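Local coordinates for YceI-like domain protein (Burkholderia cenocepacia BC7, PDB 5IXH) that binds the long polyprenyl chain of octaprenyl diphosphate inside a lipocalin-like beta barrel and probably captures antibiotics outside the bacterial cell, at residues A[29-34]-A[156-161]; A[98-103]-A[126-131]. All blocks are in the same frame, centred on the assembly; numbering follows the deposited sequence.

Interaction 1: residues A[29-34]-A[156-161]; sequences FSAQVK and FHLVAT. With OTP ((2E,6E,10E,14E,18E,22E,26E)-3,7,11,15,19,23,27,31-octamethyldotriaconta-2,6,10,14,18,22,26,30-octaenyl trihydrogen diphosphate), chain C.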
loop_
_atom_site.group_PDB
_atom_site.type_symbol
_atom_site.label_atom_id
_atom_site.label_comp_id
_atom_site.label_asym_id
_atom_site.label_seq_id
_atom_site.Cartn_x
_atom_site.Cartn_y
_atom_site.Cartn_z
ATOM N N PHE A 29 -5.490 3.570 -8.568
ATOM C CA PHE A 29 -6.022 2.733 -7.514
ATOM C C PHE A 29 -7.394 3.225 -7.163
ATOM O O PHE A 29 -7.784 4.320 -7.547
ATOM C CB PHE A 29 -5.099 2.738 -6.290
ATOM C CG PHE A 29 -4.862 4.093 -5.688
ATOM C CD1 PHE A 29 -5.737 4.619 -4.736
ATOM C CD2 PHE A 29 -3.749 4.829 -6.053
ATOM C CE1 PHE A 29 -5.502 5.869 -4.178
ATOM C CE2 PHE A 29 -3.509 6.076 -5.498
ATOM C CZ PHE A 29 -4.384 6.592 -4.551
ATOM N N SER A 30 -8.138 2.399 -6.434
ATOM C CA SER A 30 -9.398 2.806 -5.863
ATOM C C SER A 30 -9.419 2.444 -4.400
ATOM O O SER A 30 -8.663 1.587 -3.950
ATOM C CB SER A 30 -10.534 2.099 -6.560
ATOM O OG SER A 30 -10.464 0.713 -6.336
ATOM N N ALA A 31 -10.292 3.077 -3.653
ATOM C CA ALA A 31 -10.447 2.776 -2.251
ATOM C C ALA A 31 -11.819 3.189 -1.779
ATOM O O ALA A 31 -12.414 4.128 -2.315
ATOM C CB ALA A 31 -9.350 3.455 -1.442
ATOM N N GLN A 32 -12.315 2.473 -0.778
ATOM C CA GLN A 32 -13.584 2.763 -0.125
ATOM C C GLN A 32 -13.311 2.759 1.375
ATOM O O GLN A 32 -12.624 1.874 1.883
ATOM C CB GLN A 32 -14.627 1.683 -0.472
ATOM C CG GLN A 32 -14.538 1.144 -1.899
ATOM C CD GLN A 32 -15.662 0.166 -2.272
ATOM O OE1 GLN A 32 -15.682 -0.372 -3.389
ATOM N NE2 GLN A 32 -16.602 -0.064 -1.348
ATOM N N VAL A 33 -13.830 3.752 2.072
ATOM C CA VAL A 33 -13.687 3.844 3.511
ATOM C C VAL A 33 -15.016 4.193 4.149
ATOM O O VAL A 33 -15.757 5.038 3.652
ATOM C CB VAL A 33 -12.645 4.908 3.904
ATOM C CG1 VAL A 33 -12.511 4.988 5.405
ATOM C CG2 VAL A 33 -11.302 4.603 3.275
ATOM N N LYS A 34 -15.317 3.534 5.250
ATOM C CA LYS A 34 -16.459 3.874 6.068
ATOM C C LYS A 34 -15.925 4.022 7.482
ATOM O O LYS A 34 -15.524 3.038 8.082
ATOM C CB LYS A 34 -17.510 2.764 5.995
ATOM C CG LYS A 34 -17.782 2.266 4.582
ATOM C CD LYS A 34 -18.728 1.075 4.577
ATOM C CE LYS A 34 -18.851 0.470 3.184
ATOM N NZ LYS A 34 -19.680 -0.768 3.179
ATOM N N PHE A 156 0.754 5.625 2.472
ATOM C CA PHE A 156 -0.486 6.081 1.890
ATOM C C PHE A 156 -0.998 7.336 2.567
ATOM O O PHE A 156 -0.813 7.564 3.766
ATOM C CB PHE A 156 -1.538 4.975 1.953
ATOM C CG PHE A 156 -1.726 4.410 3.327
ATOM C CD1 PHE A 156 -2.634 4.966 4.209
ATOM C CD2 PHE A 156 -0.958 3.337 3.749
ATOM C CE1 PHE A 156 -2.799 4.430 5.472
ATOM C CE2 PHE A 156 -1.111 2.805 5.007
ATOM C CZ PHE A 156 -2.024 3.361 5.874
ATOM N N HIS A 157 -1.666 8.134 1.743
ATOM C CA HIS A 157 -2.345 9.354 2.136
ATOM C C HIS A 157 -3.677 9.299 1.407
ATOM O O HIS A 157 -3.718 9.556 0.204
ATOM C CB HIS A 157 -1.534 10.574 1.698
ATOM C CG HIS A 157 -2.216 11.886 1.944
ATOM N ND1 HIS A 157 -2.229 12.495 3.178
ATOM C CD2 HIS A 157 -2.854 12.735 1.100
ATOM C CE1 HIS A 157 -2.878 13.645 3.096
ATOM N NE2 HIS A 157 -3.267 13.816 1.846
ATOM N N LEU A 158 -4.753 8.923 2.095
ATOM C CA LEU A 158 -6.070 8.800 1.482
ATOM C C LEU A 158 -6.936 9.953 1.926
ATOM O O LEU A 158 -7.063 10.207 3.132
ATOM C CB LEU A 158 -6.755 7.495 1.889
ATOM C CG LEU A 158 -6.209 6.156 1.418
ATOM C CD1 LEU A 158 -4.842 5.900 1.974
ATOM C CD2 LEU A 158 -7.166 5.068 1.862
ATOM N N VAL A 159 -7.533 10.650 0.971
ATOM C CA VAL A 159 -8.409 11.777 1.237
ATOM C C VAL A 159 -9.806 11.385 0.808
ATOM O O VAL A 159 -10.014 11.008 -0.351
ATOM C CB VAL A 159 -7.966 13.019 0.450
ATOM C CG1 VAL A 159 -8.901 14.196 0.729
ATOM C CG2 VAL A 159 -6.538 13.387 0.783
ATOM N N ALA A 160 -10.748 11.438 1.739
ATOM C CA ALA A 160 -12.142 11.119 1.463
ATOM C C ALA A 160 -13.027 12.328 1.569
ATOM O O ALA A 160 -12.956 13.082 2.544
ATOM C CB ALA A 160 -12.632 9.999 2.354
ATOM N N THR A 161 -13.884 12.462 0.553
ATOM C CA THR A 161 -14.594 13.697 0.212
ATOM C C THR A 161 -13.677 14.914 0.309
ATOM O O THR A 161 -13.176 15.402 -0.705
ATOM C CB THR A 161 -15.861 13.899 1.058
ATOM O OG1 THR A 161 -16.848 12.936 0.670
ATOM C CG2 THR A 161 -16.440 15.295 0.860
HETATM O O7 OTP C . 22.815 0.203 -9.402
HETATM P P2 OTP C . 21.804 -0.907 -9.204
HETATM O O5 OTP C . 22.155 -2.080 -10.093
HETATM O O6 OTP C . 21.804 -1.350 -7.757
HETATM O O4 OTP C . 20.354 -0.381 -9.580
HETATM P P1 OTP C . 19.086 -1.312 -9.803
HETATM O O2 OTP C . 19.068 -1.821 -11.227
HETATM O O3 OTP C . 19.121 -2.481 -8.842
HETATM O O1 OTP C . 17.794 -0.425 -9.549
HETATM C C40 OTP C . 16.784 -0.812 -8.632
HETATM C C39 OTP C . 15.624 0.119 -8.973
HETATM C C37 OTP C . 14.439 0.147 -8.297
HETATM C C38 OTP C . 13.415 1.158 -8.812
HETATM C C36 OTP C . 14.105 -0.770 -7.098
HETATM C C35 OTP C . 12.714 -1.393 -7.334
HETATM C C34 OTP C . 11.973 -1.674 -6.014
HETATM C C32 OTP C . 10.611 -1.866 -6.042
HETATM C C33 OTP C . 9.826 -1.802 -7.358
HETATM C C31 OTP C . 9.852 -2.155 -4.734
HETATM C C30 OTP C . 8.941 -3.386 -4.928
HETATM C C29 OTP C . 7.554 -2.940 -4.453
HETATM C C27 OTP C . 6.842 -3.628 -3.501
HETATM C C28 OTP C . 7.316 -4.911 -2.817
HETATM C C26 OTP C . 5.487 -3.025 -3.125
HETATM C C25 OTP C . 4.401 -4.105 -3.032
HETATM C C24 OTP C . 3.221 -3.219 -2.617
HETATM C C22 OTP C . 2.090 -3.107 -3.378
HETATM C C23 OTP C . 1.874 -3.871 -4.688
HETATM C C21 OTP C . 1.004 -2.176 -2.843
HETATM C C20 OTP C . 0.028 -3.085 -2.097
HETATM C C19 OTP C . -0.730 -2.169 -1.129
HETATM C C17 OTP C . -2.105 -2.202 -1.031
HETATM C C18 OTP C . -2.924 -3.167 -1.890
HETATM C C16 OTP C . -2.864 -1.290 -0.052
HETATM C C15 OTP C . -1.948 -0.267 0.645
HETATM C C14 OTP C . -2.717 0.311 1.843
HETATM C C12 OTP C . -2.743 -0.364 3.044
HETATM C C13 OTP C . -2.006 -1.688 3.275
HETATM C C11 OTP C . -3.514 0.209 4.242
HETATM C C10 OTP C . -4.668 1.122 3.810
HETATM C C9 OTP C . -5.492 1.322 5.092
HETATM C C7 OTP C . -6.751 1.864 5.058
HETATM C C8 OTP C . -7.385 2.295 3.735
HETATM C C6 OTP C . -7.497 2.012 6.398
HETATM C C5 OTP C . -8.156 3.389 6.500
HETATM C C4 OTP C . -8.340 3.627 8.010
HETATM C C2 OTP C . -9.547 3.567 8.669
HETATM C C3 OTP C . -9.533 3.832 10.175
HETATM C C1 OTP C . -10.875 3.258 7.974
#

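Interaction 2: residues A[98-103]-A[126-131]; sequences GKLTIK and GVLPIK. With OTP ((2E,6E,10E,14E,18E,22E,26E)-3,7,11,15,19,23,27,31-octamethyldotriaconta-2,6,10,14,18,22,26,30-octaenyl trihydrogen diphosphate), chain C.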
loop_
_atom_site.group_PDB
_atom_site.type_symbol
_atom_site.label_atom_id
_atom_site.label_comp_id
_atom_site.label_asym_id
_atom_site.label_seq_id
_atom_site.Cartn_x
_atom_site.Cartn_y
_atom_site.Cartn_z
ATOM N N GLY A 98 -6.196 -6.276 8.427
ATOM C CA GLY A 98 -6.910 -6.880 7.308
ATOM C C GLY A 98 -6.021 -7.738 6.455
ATOM O O GLY A 98 -4.876 -8.035 6.798
ATOM N N LYS A 99 -6.565 -8.153 5.313
ATOM C CA LYS A 99 -5.880 -9.044 4.389
ATOM C C LYS A 99 -5.251 -8.270 3.256
ATOM O O LYS A 99 -5.970 -7.561 2.530
ATOM C CB LYS A 99 -6.871 -10.050 3.831
ATOM C CG LYS A 99 -6.178 -11.145 3.065
ATOM C CD LYS A 99 -7.141 -12.094 2.361
ATOM C CE LYS A 99 -7.951 -12.883 3.334
ATOM N NZ LYS A 99 -8.640 -13.988 2.598
ATOM N N LEU A 100 -3.947 -8.393 3.116
ATOM C CA LEU A 100 -3.162 -7.796 2.025
ATOM C C LEU A 100 -2.800 -8.911 1.071
ATOM O O LEU A 100 -2.191 -9.887 1.482
ATOM C CB LEU A 100 -1.903 -7.151 2.595
ATOM C CG LEU A 100 -0.922 -6.511 1.593
ATOM C CD1 LEU A 100 -1.591 -5.381 0.834
ATOM C CD2 LEU A 100 0.314 -6.031 2.286
ATOM N N THR A 101 -3.220 -8.771 -0.193
ATOM C CA THR A 101 -2.908 -9.755 -1.238
ATOM C C THR A 101 -2.105 -9.056 -2.323
ATOM O O THR A 101 -2.575 -8.068 -2.919
ATOM C CB THR A 101 -4.168 -10.339 -1.840
ATOM O OG1 THR A 101 -4.992 -10.853 -0.784
ATOM C CG2 THR A 101 -3.840 -11.468 -2.807
ATOM N N ILE A 102 -0.899 -9.564 -2.562
ATOM C CA ILE A 102 0.015 -9.040 -3.581
ATOM C C ILE A 102 0.545 -10.259 -4.328
ATOM O O ILE A 102 0.984 -11.231 -3.729
ATOM C CB ILE A 102 1.222 -8.271 -2.962
ATOM C CG1 ILE A 102 0.758 -7.083 -2.127
ATOM C CG2 ILE A 102 2.181 -7.800 -4.066
ATOM C CD1 ILE A 102 1.810 -6.532 -1.211
ATOM N N LYS A 103 0.501 -10.203 -5.665
ATOM C CA LYS A 103 0.979 -11.271 -6.516
ATOM C C LYS A 103 0.310 -12.601 -6.110
ATOM O O LYS A 103 0.903 -13.670 -6.077
ATOM C CB LYS A 103 2.518 -11.322 -6.478
ATOM C CG LYS A 103 3.187 -11.987 -7.636
ATOM C CD LYS A 103 4.714 -11.837 -7.591
ATOM C CE LYS A 103 5.411 -12.618 -8.700
ATOM N NZ LYS A 103 6.877 -12.454 -8.717
ATOM N N GLY A 126 -0.662 6.653 6.767
ATOM C CA GLY A 126 0.032 5.585 7.447
ATOM C C GLY A 126 1.135 5.009 6.607
ATOM O O GLY A 126 1.271 5.354 5.436
ATOM N N VAL A 127 1.899 4.121 7.228
ATOM C CA VAL A 127 3.016 3.429 6.591
ATOM C C VAL A 127 2.981 1.993 7.049
ATOM O O VAL A 127 2.882 1.719 8.238
ATOM C CB VAL A 127 4.372 4.058 6.977
ATOM C CG1 VAL A 127 5.531 3.305 6.304
ATOM C CG2 VAL A 127 4.410 5.525 6.587
ATOM N N LEU A 128 3.007 1.076 6.088
ATOM C CA LEU A 128 3.045 -0.347 6.367
ATOM C C LEU A 128 4.358 -0.938 5.864
ATOM O O LEU A 128 4.574 -0.993 4.649
ATOM C CB LEU A 128 1.898 -1.056 5.655
ATOM C CG LEU A 128 1.907 -2.581 5.840
ATOM C CD1 LEU A 128 1.689 -2.988 7.282
ATOM C CD2 LEU A 128 0.861 -3.197 4.926
ATOM N N PRO A 129 5.221 -1.400 6.772
ATOM C CA PRO A 129 6.421 -2.098 6.294
ATOM C C PRO A 129 6.101 -3.551 5.974
ATOM O O PRO A 129 5.394 -4.234 6.726
ATOM C CB PRO A 129 7.382 -2.009 7.480
ATOM C CG PRO A 129 6.513 -1.833 8.681
ATOM C CD PRO A 129 5.235 -1.173 8.228
ATOM N N ILE A 130 6.598 -4.010 4.833
ATOM C CA ILE A 130 6.474 -5.406 4.455
ATOM C C ILE A 130 7.814 -5.926 3.980
ATOM O O ILE A 130 8.716 -5.144 3.657
ATOM C CB ILE A 130 5.436 -5.616 3.334
ATOM C CG1 ILE A 130 5.843 -4.949 2.005
ATOM C CG2 ILE A 130 4.038 -5.129 3.795
ATOM C CD1 ILE A 130 5.062 -5.492 0.783
ATOM N N LYS A 131 7.922 -7.241 3.905
ATOM C CA LYS A 131 9.030 -7.881 3.216
ATOM C C LYS A 131 8.547 -8.268 1.826
ATOM O O LYS A 131 7.610 -9.035 1.685
ATOM C CB LYS A 131 9.464 -9.138 3.966
ATOM C CG LYS A 131 10.124 -8.862 5.295
ATOM C CD LYS A 131 10.590 -10.153 5.962
ATOM C CE LYS A 131 11.643 -9.887 7.032
ATOM N NZ LYS A 131 11.384 -8.633 7.795
HETATM O O7 OTP C . 22.815 0.203 -9.402
HETATM P P2 OTP C . 21.804 -0.907 -9.204
HETATM O O5 OTP C . 22.155 -2.080 -10.093
HETATM O O6 OTP C . 21.804 -1.350 -7.757
HETATM O O4 OTP C . 20.354 -0.381 -9.580
HETATM P P1 OTP C . 19.086 -1.312 -9.803
HETATM O O2 OTP C . 19.068 -1.821 -11.227
HETATM O O3 OTP C . 19.121 -2.481 -8.842
HETATM O O1 OTP C . 17.794 -0.425 -9.549
HETATM C C40 OTP C . 16.784 -0.812 -8.632
HETATM C C39 OTP C . 15.624 0.119 -8.973
HETATM C C37 OTP C . 14.439 0.147 -8.297
HETATM C C38 OTP C . 13.415 1.158 -8.812
HETATM C C36 OTP C . 14.105 -0.770 -7.098
HETATM C C35 OTP C . 12.714 -1.393 -7.334
HETATM C C34 OTP C . 11.973 -1.674 -6.014
HETATM C C32 OTP C . 10.611 -1.866 -6.042
HETATM C C33 OTP C . 9.826 -1.802 -7.358
HETATM C C31 OTP C . 9.852 -2.155 -4.734
HETATM C C30 OTP C . 8.941 -3.386 -4.928
HETATM C C29 OTP C . 7.554 -2.940 -4.453
HETATM C C27 OTP C . 6.842 -3.628 -3.501
HETATM C C28 OTP C . 7.316 -4.911 -2.817
HETATM C C26 OTP C . 5.487 -3.025 -3.125
HETATM C C25 OTP C . 4.401 -4.105 -3.032
HETATM C C24 OTP C . 3.221 -3.219 -2.617
HETATM C C22 OTP C . 2.090 -3.107 -3.378
HETATM C C23 OTP C . 1.874 -3.871 -4.688
HETATM C C21 OTP C . 1.004 -2.176 -2.843
HETATM C C20 OTP C . 0.028 -3.085 -2.097
HETATM C C19 OTP C . -0.730 -2.169 -1.129
HETATM C C17 OTP C . -2.105 -2.202 -1.031
HETATM C C18 OTP C . -2.924 -3.167 -1.890
HETATM C C16 OTP C . -2.864 -1.290 -0.052
HETATM C C15 OTP C . -1.948 -0.267 0.645
HETATM C C14 OTP C . -2.717 0.311 1.843
HETATM C C12 OTP C . -2.743 -0.364 3.044
HETATM C C13 OTP C . -2.006 -1.688 3.275
HETATM C C11 OTP C . -3.514 0.209 4.242
HETATM C C10 OTP C . -4.668 1.122 3.810
HETATM C C9 OTP C . -5.492 1.322 5.092
HETATM C C7 OTP C . -6.751 1.864 5.058
HETATM C C8 OTP C . -7.385 2.295 3.735
HETATM C C6 OTP C . -7.497 2.012 6.398
HETATM C C5 OTP C . -8.156 3.389 6.500
HETATM C C4 OTP C . -8.340 3.627 8.010
HETATM C C2 OTP C . -9.547 3.567 8.669
HETATM C C3 OTP C . -9.533 3.832 10.175
HETATM C C1 OTP C . -10.875 3.258 7.974
#

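Interaction 1: residues A[29-34]-A[156-161]
Inside the lipid-binding barrel of this YceI-like protein, L158 on strand 151-160 reaches across to A31 and V33 on strand 22-34, beside the distal end of the octaprenyl tail. The backbones are not hydrogen-bonded to each other here, and methyl groups make the contact. One branch of L158, CD2, does all the touching: it lies 4.3 Å from A31 CB and 4.4 Å from V33 CG2, a loose van der Waals fit. A31 and V33 are short side chains, and the leucine provides the reach between strands whose CA atoms are 8.3 Å apart at A31 and L158. The same L158 CD2 approaches the branch methyl C8 of OTP at 3.4 Å, so one methyl meets both the facing strand and the ligand. V33 divides its work between its two methyls; with CG1 anti to the backbone N (chi1 -180°), that branch meets C1, one of the two terminal methyls of OTP, at 3.5 Å, and CG2 is left for L158. In this up-and-down antiparallel barrel alternate residues face inward, which puts S30, Q32 and K34 on the exposed side and A31 and V33 on the inner one. F156 lines the same pocket two residues before L158: C10 of OTP sits over the centre of its ring, 4.0 Å above the plane, and F156 CE2 comes within 3.6 Å of C11. V111 and V113 on strand 105-118 also pack against this phenylalanine.

Interaction 2: residues A[98-103]-A[126-131]
Apolar contacts between side chains join L100 and I102 of strand 93-102 to L128 and I130 of strand 121-131. L100 and L128 meet tip to tip, their CD2 methyls 3.9 Å apart. The same methyl of L100 also touches I130 CG2 at 4.1 Å, where the two side chains cross at about a right angle. I102 and I130 again meet end to end, CD1 to CD1 at 4.0 Å. The strand axes are 11.4 Å apart at closest approach, a gap that the long aliphatic chains of leucine and isoleucine can bridge from both sides. For I130, chi1 of 65° sets CG1 between the backbone N and the carbonyl carbon, and CD1 is carried inward to I102.

Contacts with the lipid use the same methyls or their neighbours. L100 turns its other branch, CD1, to C17 of OTP at 3.7 Å, whereas L128 CD2 serves both L100 and the branch methyl C13, 3.6 Å away. I102 CD1 similarly lies 3.9 Å from C24. Leucine and isoleucine suit a polyprenyl chain, which offers only hydrocarbon to match. Strand 105-118 hydrogen-bonds between these two strands in the sheet, and their 49° angle is consistent with the sheet curling round the apolar interior of a lipocalin-like barrel.

Both contacts belong to the barrel interior and bear on the same OTP chain, but at different points along it. The centre of interaction 2 lies about 6 Å from the centre of the chain, nearer the middle of the protein, and its four touching residues are all buried; that of interaction 1 lies about 12 Å from it, beside the tail's end, and the contact includes a partly exposed valine. The 98-103/126-131 pair joins large side chains from two strands separated by one, whereas the 29-34/156-161 pair sets one leucine against smaller residues and adds an aromatic face for the lipid. Strands 121-131 and 151-160 are sheet neighbours, joined where F156 N probably hydrogen-bonds to G126 O at 3.0 Å. Along the sequence, interaction 2 is nested within interaction 1.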